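Long-range contacts in putative gamma-glutamylcyclotransferase YkqA (Bacillus subtilis, PDB 2QIK), which is a putative gamma-glutamylcyclotransferase that probably releases 5-oxoproline from gamma-glutamyl substrates, though its own activity is not established: residues 166-171 / 238-243; 174-179 / 245-250; 6-11 / 44-49; 79-84 / 94-99; 156-161 / 217-222. One frame throughout, in Å; residues are numbered along the deposited sequence.

Contact 1 of 5, residues 166-171 / 238-243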
# COMPACT_ATOMS: atom_id res chain seq x y z
N ARG A 166 2.93 -0.50 12.84
CA ARG A 166 2.05 -0.14 13.94
C ARG A 166 0.86 -1.06 13.99
O ARG A 166 0.52 -1.69 13.01
CB ARG A 166 1.58 1.29 13.73
CG ARG A 166 2.64 2.31 13.84
CD ARG A 166 2.08 3.69 14.02
NE ARG A 166 3.11 4.72 14.00
CZ ARG A 166 3.84 5.04 15.08
NH1 ARG A 166 3.61 4.47 16.25
NH2 ARG A 166 4.78 5.94 14.98
N PHE A 167 0.22 -1.16 15.14
CA PHE A 167 -0.78 -2.18 15.41
C PHE A 167 -2.16 -1.51 15.44
O PHE A 167 -2.70 -1.23 16.51
CB PHE A 167 -0.40 -2.92 16.69
CG PHE A 167 0.83 -3.69 16.47
CD1 PHE A 167 2.08 -3.10 16.46
CD2 PHE A 167 0.72 -5.00 16.08
CE1 PHE A 167 3.19 -3.84 16.06
CE2 PHE A 167 1.81 -5.74 15.75
CZ PHE A 167 3.03 -5.17 15.68
N THR A 168 -2.68 -1.23 14.23
CA THR A 168 -3.82 -0.36 14.07
C THR A 168 -5.12 -1.09 13.70
O THR A 168 -6.16 -0.43 13.64
CB THR A 168 -3.54 0.64 12.96
OG1 THR A 168 -3.47 -0.08 11.74
CG2 THR A 168 -2.26 1.43 13.13
N LEU A 169 -5.08 -2.39 13.45
CA LEU A 169 -6.32 -3.15 13.17
C LEU A 169 -6.86 -3.63 14.48
O LEU A 169 -6.19 -4.37 15.18
CB LEU A 169 -6.05 -4.36 12.26
CG LEU A 169 -7.33 -5.08 11.88
CD1 LEU A 169 -8.11 -4.38 10.87
CD2 LEU A 169 -6.97 -6.48 11.37
N LYS A 170 -8.05 -3.19 14.84
CA LYS A 170 -8.57 -3.62 16.12
C LYS A 170 -9.45 -4.88 15.97
O LYS A 170 -10.39 -4.95 15.20
CB LYS A 170 -9.23 -2.44 16.79
CG LYS A 170 -9.85 -2.76 18.13
CD LYS A 170 -11.18 -3.49 17.92
CE LYS A 170 -12.17 -2.81 16.98
NZ LYS A 170 -12.40 -1.45 17.52
N ARG A 171 -9.10 -5.87 16.76
CA ARG A 171 -9.87 -7.10 16.87
C ARG A 171 -10.19 -7.32 18.34
O ARG A 171 -9.68 -6.67 19.25
CB ARG A 171 -9.09 -8.29 16.30
CG ARG A 171 -8.73 -8.18 14.82
CD ARG A 171 -9.85 -7.84 13.95
NE ARG A 171 -9.90 -8.68 12.76
CZ ARG A 171 -10.51 -8.35 11.64
NH1 ARG A 171 -11.09 -7.17 11.54
NH2 ARG A 171 -10.51 -9.18 10.60
N GLU A 238 -7.09 2.22 13.79
CA GLU A 238 -7.45 2.65 15.11
C GLU A 238 -6.18 2.93 15.92
O GLU A 238 -5.07 2.57 15.51
CB GLU A 238 -8.38 1.59 15.73
CG GLU A 238 -9.62 1.35 14.86
CD GLU A 238 -10.93 0.61 15.29
OE1 GLU A 238 -11.47 0.84 16.42
OE2 GLU A 238 -11.51 -0.11 14.37
N ALA A 239 -6.32 3.61 17.08
CA ALA A 239 -5.18 3.76 18.00
C ALA A 239 -4.61 2.39 18.34
O ALA A 239 -5.30 1.41 18.46
CB ALA A 239 -5.50 4.52 19.23
N GLU A 240 -3.30 2.36 18.53
CA GLU A 240 -2.61 1.10 18.71
C GLU A 240 -2.94 0.48 20.06
O GLU A 240 -2.92 1.12 21.13
CB GLU A 240 -1.10 1.29 18.61
CG GLU A 240 -0.59 1.76 17.28
CD GLU A 240 0.94 1.61 17.23
OE1 GLU A 240 1.48 0.47 17.06
OE2 GLU A 240 1.67 2.65 17.45
N ILE A 241 -3.18 -0.82 20.04
CA ILE A 241 -3.28 -1.65 21.20
C ILE A 241 -2.39 -2.87 21.01
O ILE A 241 -2.01 -3.18 19.90
CB ILE A 241 -4.71 -2.05 21.56
CG1 ILE A 241 -5.32 -2.96 20.56
CG2 ILE A 241 -5.59 -0.84 21.73
CD1 ILE A 241 -6.73 -3.40 20.97
N ALA A 242 -2.08 -3.58 22.07
CA ALA A 242 -1.19 -4.71 21.98
C ALA A 242 -1.77 -5.86 21.13
O ALA A 242 -2.98 -6.13 21.17
CB ALA A 242 -0.88 -5.25 23.36
N PRO A 243 -0.89 -6.55 20.42
CA PRO A 243 -1.32 -7.73 19.70
C PRO A 243 -1.55 -8.92 20.68
O PRO A 243 -1.01 -8.94 21.80
CB PRO A 243 -0.12 -8.06 18.78
CG PRO A 243 1.08 -7.49 19.50
CD PRO A 243 0.55 -6.26 20.20
O HOH W 1 -5.50 -1.18 17.34
O HOH W 2 -9.65 -1.64 12.94
O HOH W 3 -13.79 0.68 17.10
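E240 reaches from the loop 238-243 and grips strand 166-171 with both carboxylate oxygens. OE1 accepts the backbone N of F167 at 2.8 Å on its anti side, while OE2 takes NH1 of R166 at 2.9 Å on its syn side, in a salt bridge, both donors well out of the carboxylate plane. The acceptor lies in the guanidinium plane, and the two planes stand 84° apart. Against the F167 ring this carboxylate is nearly coplanar, OE1 at the ring edge. H270 also bonds to OE1, so this end, built round the buried F167, is tightly tied. F167 CD2 packs 4.2 Å from P243 CB. The other end is wetter. E238 N donates to T168 O at 2.8 Å, where T168 and L169 both face R176 in a classic beta bulge. Beyond it the exposed K170, bent at chi2 to chi4, forms a salt bridge, NZ 2.7 Å from E238 OE1 and above the carboxylate plane. Water joins K170 N to E238 OE2, and another bridges F167 O and A239 O. The loop follows the edge of strand 164-171 and reaches S175 of strand 174-180 through I241 and A242, with F167 inserted between strand 174-180 and helices 245-258 and 261-273.

Contact 2 of 5, residues 174-179 / 245-250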
# COMPACT_ATOMS: atom_id res chain seq x y z
N GLY A 174 -7.12 -8.21 20.59
CA GLY A 174 -5.96 -7.41 20.42
C GLY A 174 -5.83 -6.91 18.99
O GLY A 174 -6.66 -7.17 18.15
N SER A 175 -4.74 -6.26 18.70
CA SER A 175 -4.48 -5.65 17.41
C SER A 175 -3.82 -6.60 16.40
O SER A 175 -3.35 -7.71 16.75
CB SER A 175 -3.49 -4.54 17.64
OG SER A 175 -2.29 -5.08 18.10
N ARG A 176 -3.87 -6.21 15.13
CA ARG A 176 -2.98 -6.76 14.10
C ARG A 176 -2.16 -5.63 13.50
O ARG A 176 -2.48 -4.46 13.63
CB ARG A 176 -3.76 -7.53 13.03
CG ARG A 176 -4.67 -8.63 13.62
CD ARG A 176 -3.95 -9.74 14.21
NE ARG A 176 -4.79 -10.84 14.60
CZ ARG A 176 -5.49 -10.91 15.70
NH1 ARG A 176 -5.53 -9.93 16.55
NH2 ARG A 176 -6.24 -11.99 15.95
N ALA A 177 -1.10 -6.01 12.81
CA ALA A 177 -0.11 -5.11 12.27
C ALA A 177 -0.57 -4.35 11.03
O ALA A 177 -1.45 -4.76 10.31
CB ALA A 177 1.16 -5.82 12.00
N ASP A 178 0.16 -3.31 10.77
CA ASP A 178 -0.08 -2.33 9.72
C ASP A 178 1.22 -1.60 9.49
O ASP A 178 2.14 -1.70 10.30
CB ASP A 178 -1.15 -1.31 10.14
CG ASP A 178 -1.63 -0.39 9.05
OD1 ASP A 178 -1.56 -0.75 7.83
OD2 ASP A 178 -2.24 0.65 9.41
N MSE A 179 1.32 -0.87 8.40
CA MSE A 179 2.35 0.15 8.26
C MSE A 179 1.73 1.50 8.01
O MSE A 179 0.88 1.63 7.14
CB MSE A 179 3.32 -0.15 7.13
CG MSE A 179 4.08 -1.48 7.33
SE MSE A 179 5.48 -1.65 6.08
CE MSE A 179 4.43 -1.69 4.51
N GLN A 245 -1.01 -12.71 22.11
CA GLN A 245 0.26 -13.36 22.29
C GLN A 245 0.67 -14.30 21.19
O GLN A 245 1.78 -14.34 20.80
CB GLN A 245 0.22 -14.17 23.63
CG GLN A 245 1.41 -15.00 24.12
CD GLN A 245 1.22 -15.42 25.60
OE1 GLN A 245 1.55 -16.56 25.98
NE2 GLN A 245 0.69 -14.49 26.45
N HIS A 246 -0.25 -15.11 20.72
CA HIS A 246 -0.01 -16.12 19.71
C HIS A 246 0.53 -15.43 18.44
O HIS A 246 1.63 -15.80 17.91
CB HIS A 246 -1.38 -16.88 19.55
CG HIS A 246 -2.40 -16.18 18.66
ND1 HIS A 246 -3.05 -15.02 19.01
CD2 HIS A 246 -2.81 -16.44 17.38
CE1 HIS A 246 -3.84 -14.62 18.04
NE2 HIS A 246 -3.72 -15.46 17.03
N TYR A 247 -0.20 -14.39 18.02
CA TYR A 247 0.15 -13.53 16.85
C TYR A 247 1.48 -12.81 17.06
O TYR A 247 2.30 -12.81 16.19
CB TYR A 247 -0.97 -12.55 16.62
CG TYR A 247 -0.76 -11.56 15.49
CD1 TYR A 247 -0.84 -11.93 14.16
CD2 TYR A 247 -0.48 -10.25 15.79
CE1 TYR A 247 -0.64 -10.98 13.15
CE2 TYR A 247 -0.28 -9.32 14.84
CZ TYR A 247 -0.34 -9.68 13.51
OH TYR A 247 -0.14 -8.71 12.59
N GLN A 248 1.70 -12.24 18.26
CA GLN A 248 2.96 -11.59 18.53
C GLN A 248 4.12 -12.55 18.41
O GLN A 248 5.20 -12.23 17.87
CB GLN A 248 2.97 -10.97 19.91
CG GLN A 248 4.31 -10.39 20.27
CD GLN A 248 4.37 -9.47 21.51
OE1 GLN A 248 5.50 -9.17 22.05
NE2 GLN A 248 3.24 -9.00 21.91
N ILE A 249 3.91 -13.79 18.86
CA ILE A 249 5.00 -14.75 18.72
C ILE A 249 5.35 -15.03 17.27
O ILE A 249 6.51 -15.22 16.94
CB ILE A 249 4.66 -16.03 19.51
CG1 ILE A 249 4.60 -15.79 21.03
CG2 ILE A 249 5.72 -17.13 19.24
CD1 ILE A 249 3.89 -16.92 21.82
N GLU A 250 4.36 -15.08 16.38
CA GLU A 250 4.64 -15.26 14.93
C GLU A 250 5.52 -14.15 14.41
O GLU A 250 6.52 -14.39 13.73
CB GLU A 250 3.35 -15.32 14.16
CG GLU A 250 2.53 -16.54 14.46
CD GLU A 250 1.14 -16.48 13.86
OE1 GLU A 250 0.19 -16.51 14.68
OE2 GLU A 250 0.93 -16.53 12.64
O HOH W 4 -5.02 -14.54 14.43
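R176 lays its aliphatic chain over the ring of Y247, joining strand 174-179 to the first turns of helix 245-258. Its CB stands 3.8 Å from Y247 OH. With CG anti to the carbonyl carbon and the chain bent at chi2 (-68°), CD comes to rest over the centre of one face, 3.5 Å from the ring centroid: a CH-pi contact. NE follows at 4.1 Å from Y247 CD1. The guanidinium plane is tilted 32° from that of the ring. R176 CZ is 5.1 Å from the Y247 centroid, so any cation-pi attraction is weak at best. NH1 turns back to its own strand, bonding to S175 O from above the carbonyl plane and to D173 in a salt bridge. NH2 at the tip reaches H246 through a water that also bonds to H246 NE2. At the far end of the ring, Y247 OH accepts the backbone N of A177 at 2.9 Å, in a nearly straight bond, and touches A177 CB; it also bonds to a citrate, probably from the crystallisation liquor. The strand and helix run roughly parallel, 23° apart. On the strand's hairpin partner 164-171, L169 and R171 pack against R176, while F167 touches A177.

Contact 3 of 5, residues 6-11 / 44-49; sequences FVYGTL and PTVVFN
The Y8 ring has V46 CG1 over the centre of one face, 3.5 Å from the ring centroid, in a CH-pi contact; P44 O lies at its edge, near the ring plane. Y8 belongs to the YGTL turn after strand 3-7, which by similarity binds substrate in the gamma-glutamylcyclotransferase fold, and strand 44-47 lies beside this turn, the two running roughly antiparallel. Y8 CB points toward strand 44-47, and CG lies between the backbone N and the carbonyl carbon (chi1 57°). The hydroxyl bonds to Y97 O and accepts a bond from a water that also donates to P44 O. I96, I56 and L37 also touch the Y8 side chain, adding to its apolar setting. Farther round the turn the contact is made with the proline ring: T10 CG2 meets P44 CD at 3.9 Å, while T10 OG1 is held by N17. At G9 the backbone comes close to the same proline, CA lying 3.7 Å from P44 CG.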
# COMPACT_ATOMS: atom_id res chain seq x y z
N PHE A 6 -3.52 14.86 -6.78
CA PHE A 6 -3.80 13.44 -6.57
C PHE A 6 -3.84 12.75 -7.92
O PHE A 6 -4.58 13.14 -8.81
CB PHE A 6 -5.17 13.30 -5.86
CG PHE A 6 -5.64 11.88 -5.67
CD1 PHE A 6 -6.51 11.31 -6.55
CD2 PHE A 6 -5.22 11.13 -4.61
CE1 PHE A 6 -7.01 10.01 -6.36
CE2 PHE A 6 -5.69 9.85 -4.43
CZ PHE A 6 -6.58 9.33 -5.27
N VAL A 7 -3.00 11.71 -8.06
CA VAL A 7 -2.93 10.95 -9.28
C VAL A 7 -3.29 9.49 -9.01
O VAL A 7 -2.94 8.91 -8.01
CB VAL A 7 -1.54 10.97 -10.02
CG1 VAL A 7 -1.32 12.42 -10.57
CG2 VAL A 7 -0.40 10.48 -9.08
N TYR A 8 -3.99 8.92 -9.99
CA TYR A 8 -4.60 7.59 -9.84
C TYR A 8 -4.34 6.65 -11.01
O TYR A 8 -4.68 5.48 -10.94
CB TYR A 8 -6.13 7.72 -9.63
CG TYR A 8 -6.82 8.46 -10.75
CD1 TYR A 8 -7.15 7.79 -11.92
CD2 TYR A 8 -7.11 9.77 -10.67
CE1 TYR A 8 -7.72 8.42 -12.98
CE2 TYR A 8 -7.68 10.43 -11.73
CZ TYR A 8 -8.00 9.77 -12.88
OH TYR A 8 -8.63 10.39 -13.96
N GLY A 9 -3.75 7.18 -12.08
CA GLY A 9 -3.63 6.41 -13.29
C GLY A 9 -2.22 6.42 -13.85
O GLY A 9 -1.27 6.02 -13.19
N THR A 10 -2.12 6.88 -15.09
CA THR A 10 -0.86 6.90 -15.81
C THR A 10 0.20 7.81 -15.27
O THR A 10 1.36 7.73 -15.69
CB THR A 10 -1.04 7.24 -17.31
OG1 THR A 10 -1.33 8.62 -17.47
CG2 THR A 10 -2.13 6.39 -17.96
N LEU A 11 -0.15 8.68 -14.35
CA LEU A 11 0.76 9.58 -13.64
C LEU A 11 1.33 8.99 -12.36
O LEU A 11 2.21 9.61 -11.77
CB LEU A 11 0.10 10.89 -13.33
CG LEU A 11 -0.30 11.75 -14.53
CD1 LEU A 11 -1.15 12.95 -14.06
CD2 LEU A 11 0.92 12.20 -15.26
N PRO A 44 -7.29 5.14 -17.79
CA PRO A 44 -8.09 5.20 -16.54
C PRO A 44 -8.84 6.56 -16.39
O PRO A 44 -8.29 7.59 -16.73
CB PRO A 44 -6.98 5.04 -15.40
CG PRO A 44 -5.72 5.20 -16.09
CD PRO A 44 -5.84 5.16 -17.54
N THR A 45 -10.03 6.56 -15.80
CA THR A 45 -10.66 7.84 -15.41
C THR A 45 -11.45 7.58 -14.13
O THR A 45 -11.72 6.47 -13.75
CB THR A 45 -11.52 8.46 -16.53
OG1 THR A 45 -11.95 9.79 -16.15
CG2 THR A 45 -12.81 7.59 -16.82
N VAL A 46 -11.88 8.63 -13.54
CA VAL A 46 -12.71 8.61 -12.34
C VAL A 46 -14.01 9.23 -12.61
O VAL A 46 -14.14 10.03 -13.50
CB VAL A 46 -12.00 9.32 -11.19
CG1 VAL A 46 -10.76 8.50 -10.87
CG2 VAL A 46 -11.71 10.85 -11.46
N VAL A 47 -15.01 8.73 -11.87
CA VAL A 47 -16.36 9.26 -11.89
C VAL A 47 -16.84 9.38 -10.50
O VAL A 47 -16.65 8.47 -9.68
CB VAL A 47 -17.30 8.31 -12.68
CG1 VAL A 47 -18.75 8.77 -12.71
CG2 VAL A 47 -16.71 8.14 -14.12
N PHE A 48 -17.49 10.50 -10.23
CA PHE A 48 -18.02 10.83 -8.90
C PHE A 48 -19.53 10.87 -8.97
O PHE A 48 -20.12 11.53 -9.82
CB PHE A 48 -17.51 12.17 -8.47
CG PHE A 48 -16.05 12.27 -8.40
CD1 PHE A 48 -15.37 11.63 -7.41
CD2 PHE A 48 -15.40 13.06 -9.32
CE1 PHE A 48 -14.03 11.68 -7.38
CE2 PHE A 48 -14.04 13.20 -9.21
CZ PHE A 48 -13.33 12.45 -8.26
N ASN A 49 -20.19 10.21 -8.06
CA ASN A 49 -21.63 10.30 -7.93
C ASN A 49 -22.03 10.15 -6.46
O ASN A 49 -21.28 9.67 -5.61
CB ASN A 49 -22.30 9.30 -8.85
CG ASN A 49 -22.83 8.15 -8.16
OD1 ASN A 49 -22.23 7.59 -7.58
ND2 ASN A 49 -24.09 8.24 -7.89
O HOH W 5 -6.51 9.42 -16.12

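Contact 4 of 5, residues 79-84 / 94-99; sequences HKQTVF and ALIYFM
H79 O accepts the backbone N of F98 at 2.8 Å, and the reciprocal bond from H79 N to F98 O closes this antiparallel hydrogen-bonded pair. The same carbonyl also receives the CA-H of Y97, 3.3 Å away, so two groups meet one oxygen. With CG between its backbone N and carbonyl carbon (chi1 63°), F98 has H79 CB over one face of its ring, CZ being nearest at 3.6 Å. Two more hydrogen-bonded pairs, Q81 with I96 and V83 with A94, continue the antiparallel hairpin of strands 79-87 and 90-98, strand 90-98 being bonded on its other edge, through L95, to L4 and F6 of strand 3-7, which closes the five strands into a barrel-like sheet. On the face that carries H79, Q81 and V83, the Q81 amide plane stands 79° from the F98 ring, and I96 CG2 packs against Q81 CG at 3.8 Å and V83 CG1 at 3.9 Å. The other face belongs to K80 and Y97. Their side chains lie side by side, pointing the same way, with K80 CB over one face of the ring and K80 CD 3.6 Å from Y97 CZ. D72 accepts both polar ends, forming a salt bridge with K80 NZ and a hydrogen bond with Y97 OH.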
# COMPACT_ATOMS: atom_id res chain seq x y z
N HIS A 79 -10.76 17.38 -17.76
CA HIS A 79 -11.05 18.56 -16.90
C HIS A 79 -10.43 18.25 -15.51
O HIS A 79 -9.96 17.15 -15.26
CB HIS A 79 -12.55 18.79 -16.73
CG HIS A 79 -13.27 19.13 -18.00
ND1 HIS A 79 -13.24 20.39 -18.55
CD2 HIS A 79 -14.05 18.38 -18.82
CE1 HIS A 79 -13.97 20.41 -19.65
NE2 HIS A 79 -14.49 19.20 -19.83
N LYS A 80 -10.40 19.26 -14.65
CA LYS A 80 -9.94 19.03 -13.34
C LYS A 80 -10.79 19.71 -12.33
O LYS A 80 -11.55 20.64 -12.66
CB LYS A 80 -8.48 19.43 -13.19
CG LYS A 80 -8.27 20.84 -13.26
CD LYS A 80 -6.75 21.04 -13.59
CE LYS A 80 -6.13 22.37 -13.19
NZ LYS A 80 -5.79 23.16 -14.41
N GLN A 81 -10.68 19.22 -11.10
CA GLN A 81 -11.36 19.80 -9.98
C GLN A 81 -10.51 19.50 -8.74
O GLN A 81 -9.45 18.86 -8.86
CB GLN A 81 -12.78 19.23 -9.80
CG GLN A 81 -12.81 17.72 -9.46
CD GLN A 81 -14.19 17.37 -8.99
OE1 GLN A 81 -15.09 17.18 -9.78
NE2 GLN A 81 -14.37 17.34 -7.65
N THR A 82 -10.91 19.93 -7.58
CA THR A 82 -10.28 19.46 -6.35
C THR A 82 -11.17 18.45 -5.64
O THR A 82 -12.41 18.44 -5.83
CB THR A 82 -9.89 20.56 -5.39
OG1 THR A 82 -11.05 21.36 -5.04
CG2 THR A 82 -8.93 21.53 -6.00
N VAL A 83 -10.55 17.60 -4.83
CA VAL A 83 -11.20 16.67 -3.97
C VAL A 83 -10.52 16.65 -2.59
O VAL A 83 -9.34 17.03 -2.48
CB VAL A 83 -11.21 15.25 -4.53
CG1 VAL A 83 -12.17 15.09 -5.74
CG2 VAL A 83 -9.85 14.79 -4.94
N PHE A 84 -11.24 16.21 -1.60
CA PHE A 84 -10.66 15.86 -0.31
C PHE A 84 -10.08 14.47 -0.37
O PHE A 84 -10.76 13.53 -0.75
CB PHE A 84 -11.71 15.88 0.79
CG PHE A 84 -12.17 17.23 1.22
CD1 PHE A 84 -11.42 17.98 2.01
CD2 PHE A 84 -13.40 17.68 0.85
CE1 PHE A 84 -11.89 19.25 2.42
CE2 PHE A 84 -13.82 18.96 1.22
CZ PHE A 84 -13.09 19.73 1.96
N ALA A 94 -6.70 18.34 -2.89
CA ALA A 94 -5.82 18.17 -4.05
C ALA A 94 -6.58 18.25 -5.34
O ALA A 94 -7.73 17.89 -5.42
CB ALA A 94 -5.08 16.83 -3.93
N LEU A 95 -5.86 18.64 -6.41
CA LEU A 95 -6.38 18.60 -7.74
C LEU A 95 -6.47 17.16 -8.21
O LEU A 95 -5.70 16.29 -7.84
CB LEU A 95 -5.37 19.28 -8.66
CG LEU A 95 -5.33 20.77 -8.55
CD1 LEU A 95 -4.10 21.35 -9.29
CD2 LEU A 95 -6.63 21.41 -9.13
N ILE A 96 -7.40 16.94 -9.13
CA ILE A 96 -7.56 15.61 -9.78
C ILE A 96 -8.05 15.86 -11.19
O ILE A 96 -8.89 16.74 -11.40
CB ILE A 96 -8.50 14.70 -8.99
CG1 ILE A 96 -8.49 13.28 -9.54
CG2 ILE A 96 -9.89 15.27 -8.92
CD1 ILE A 96 -9.32 12.29 -8.65
N TYR A 97 -7.54 15.09 -12.17
CA TYR A 97 -7.97 15.15 -13.55
C TYR A 97 -8.98 14.07 -13.81
O TYR A 97 -8.85 12.96 -13.34
CB TYR A 97 -6.75 15.00 -14.49
CG TYR A 97 -5.86 16.23 -14.55
CD1 TYR A 97 -5.99 17.15 -15.57
CD2 TYR A 97 -4.93 16.48 -13.57
CE1 TYR A 97 -5.18 18.30 -15.62
CE2 TYR A 97 -4.12 17.63 -13.60
CZ TYR A 97 -4.29 18.55 -14.62
OH TYR A 97 -3.44 19.61 -14.60
N PHE A 98 -9.93 14.37 -14.68
CA PHE A 98 -10.99 13.38 -15.05
C PHE A 98 -11.44 13.61 -16.45
O PHE A 98 -11.42 14.72 -16.93
CB PHE A 98 -12.19 13.46 -14.04
CG PHE A 98 -12.90 14.80 -14.07
CD1 PHE A 98 -14.05 14.98 -14.87
CD2 PHE A 98 -12.52 15.84 -13.21
CE1 PHE A 98 -14.75 16.18 -14.86
CE2 PHE A 98 -13.21 17.04 -13.23
CZ PHE A 98 -14.32 17.22 -14.04
N MSE A 99 -11.83 12.54 -17.13
CA MSE A 99 -12.49 12.70 -18.44
C MSE A 99 -13.96 12.30 -18.23
O MSE A 99 -14.20 11.13 -17.82
CB MSE A 99 -11.88 11.76 -19.49
CG MSE A 99 -11.27 10.38 -19.17
SE MSE A 99 -11.17 8.73 -20.47
CE MSE A 99 -9.31 7.98 -20.40

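Contact 5 of 5, residues 156-161 / 217-222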
# COMPACT_ATOMS: atom_id res chain seq x y z
N GLY A 156 14.79 -11.60 0.95
CA GLY A 156 15.36 -11.37 2.27
C GLY A 156 14.93 -10.04 2.84
O GLY A 156 13.93 -9.45 2.46
N ARG A 157 15.71 -9.63 3.81
CA ARG A 157 15.44 -8.43 4.57
C ARG A 157 15.34 -7.27 3.64
O ARG A 157 16.17 -7.07 2.75
CB ARG A 157 16.59 -8.15 5.52
CG ARG A 157 16.34 -7.08 6.50
CD ARG A 157 17.55 -6.77 7.34
NE ARG A 157 18.02 -7.96 8.01
CZ ARG A 157 19.14 -8.04 8.72
NH1 ARG A 157 19.45 -9.18 9.30
NH2 ARG A 157 19.92 -7.00 8.87
N ALA A 158 14.34 -6.44 3.86
CA ALA A 158 14.14 -5.31 3.08
C ALA A 158 13.79 -4.14 3.98
O ALA A 158 13.07 -4.26 4.98
CB ALA A 158 13.00 -5.63 2.05
N VAL A 159 14.29 -3.00 3.60
CA VAL A 159 14.12 -1.79 4.33
C VAL A 159 13.10 -0.93 3.57
O VAL A 159 13.19 -0.79 2.33
CB VAL A 159 15.43 -1.07 4.51
CG1 VAL A 159 15.24 0.28 5.12
CG2 VAL A 159 16.42 -1.85 5.38
N LEU A 160 12.17 -0.30 4.33
CA LEU A 160 11.16 0.59 3.77
C LEU A 160 11.22 1.92 4.49
O LEU A 160 10.82 2.04 5.65
CB LEU A 160 9.76 -0.04 3.88
CG LEU A 160 8.63 0.86 3.35
CD1 LEU A 160 8.75 1.29 1.89
CD2 LEU A 160 7.32 0.13 3.49
N LYS A 161 11.64 2.95 3.77
CA LYS A 161 11.73 4.31 4.29
C LYS A 161 10.36 4.96 4.25
O LYS A 161 9.64 4.80 3.26
CB LYS A 161 12.62 5.11 3.32
CG LYS A 161 14.03 4.49 3.18
CD LYS A 161 15.14 5.50 3.12
CE LYS A 161 16.55 4.92 3.46
NZ LYS A 161 16.56 3.95 4.62
N VAL A 217 4.70 -0.64 -2.58
CA VAL A 217 5.83 0.04 -2.01
C VAL A 217 7.06 -0.34 -2.77
O VAL A 217 7.18 -1.40 -3.34
CB VAL A 217 6.00 -0.27 -0.49
CG1 VAL A 217 4.89 0.32 0.29
CG2 VAL A 217 6.16 -1.76 -0.21
N ASP A 218 8.04 0.55 -2.72
CA ASP A 218 9.40 0.32 -3.29
C ASP A 218 10.34 0.05 -2.13
O ASP A 218 10.35 0.80 -1.14
CB ASP A 218 9.93 1.51 -4.07
CG ASP A 218 9.18 1.81 -5.34
OD1 ASP A 218 8.25 1.09 -5.76
OD2 ASP A 218 9.56 2.80 -6.02
N VAL A 219 11.15 -1.02 -2.18
CA VAL A 219 11.99 -1.39 -1.06
C VAL A 219 13.37 -1.71 -1.50
O VAL A 219 13.56 -1.97 -2.68
CB VAL A 219 11.45 -2.56 -0.20
CG1 VAL A 219 10.06 -2.30 0.28
CG2 VAL A 219 11.56 -3.90 -0.99
N GLU A 220 14.30 -1.68 -0.51
CA GLU A 220 15.66 -2.02 -0.74
C GLU A 220 15.97 -3.36 -0.10
O GLU A 220 15.80 -3.48 1.06
CB GLU A 220 16.62 -0.91 -0.26
CG GLU A 220 17.85 -1.02 -1.15
CD GLU A 220 18.93 0.01 -0.95
OE1 GLU A 220 18.65 1.10 -0.38
OE2 GLU A 220 20.05 -0.32 -1.42
N ALA A 221 16.49 -4.29 -0.88
CA ALA A 221 16.83 -5.62 -0.34
C ALA A 221 18.08 -6.06 -1.09
O ALA A 221 18.01 -6.24 -2.33
CB ALA A 221 15.64 -6.64 -0.57
N GLY A 222 19.15 -6.34 -0.33
CA GLY A 222 20.38 -6.93 -0.89
C GLY A 222 21.09 -5.94 -1.79
O GLY A 222 21.76 -6.31 -2.78
O HOH W 6 11.97 2.43 0.40
O HOH W 7 16.74 1.98 1.98
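V159 and E220 form the backbone link of this contact, a single antiparallel hydrogen-bonded pair: V159 N donates to E220 O at 3.0 Å, and E220 N returns a bond to V159 O at 3.2 Å that is almost straight at the hydrogen (174°). Beside them A158 CA lies close to E220 O in a CA-H...O contact. Apolar contacts fill the buried side. A158 CB packs on V219 CG2 at 3.8 Å and on A221 CB at 3.9 Å. L160 has CG anti to the backbone N, and chi2 (58°) turns CD1 to 4.0 Å from V217 CB, the two side chains crossing at about a right angle. L160 CD1 also touches D218 O. Solvent enters at the K161 end, where one water donates to D218 O and another to E220 OE1, each only weakly bound by K161. Strand 154-161 bonds on one edge to strand 185-193 and on the other, through this bridge, to the hairpin 212-221/224-234, with F131 of strand 128-132 packing on A158, L160 and V219.

In the fold
The five contacts fall into two groups. Contacts 3 and 4, centres about 8 Å apart, share the first AIG2-like region, where Y8 bonds to Y97 O and F6 to L95; contact 3 is buried and mostly apolar around the putative substrate turn, whereas contact 4 is regular backbone pairing in a partly exposed part of that sheet. Contacts 1 and 2 hold the two strands of one hairpin, meeting through T168 with D178 and I241 with S175, but the first relies on salt bridges and the second on a buried tyrosine. Contact 5, partly buried, combines a short backbone bridge with apolar packing and touches contact 2 where L160 meets M179.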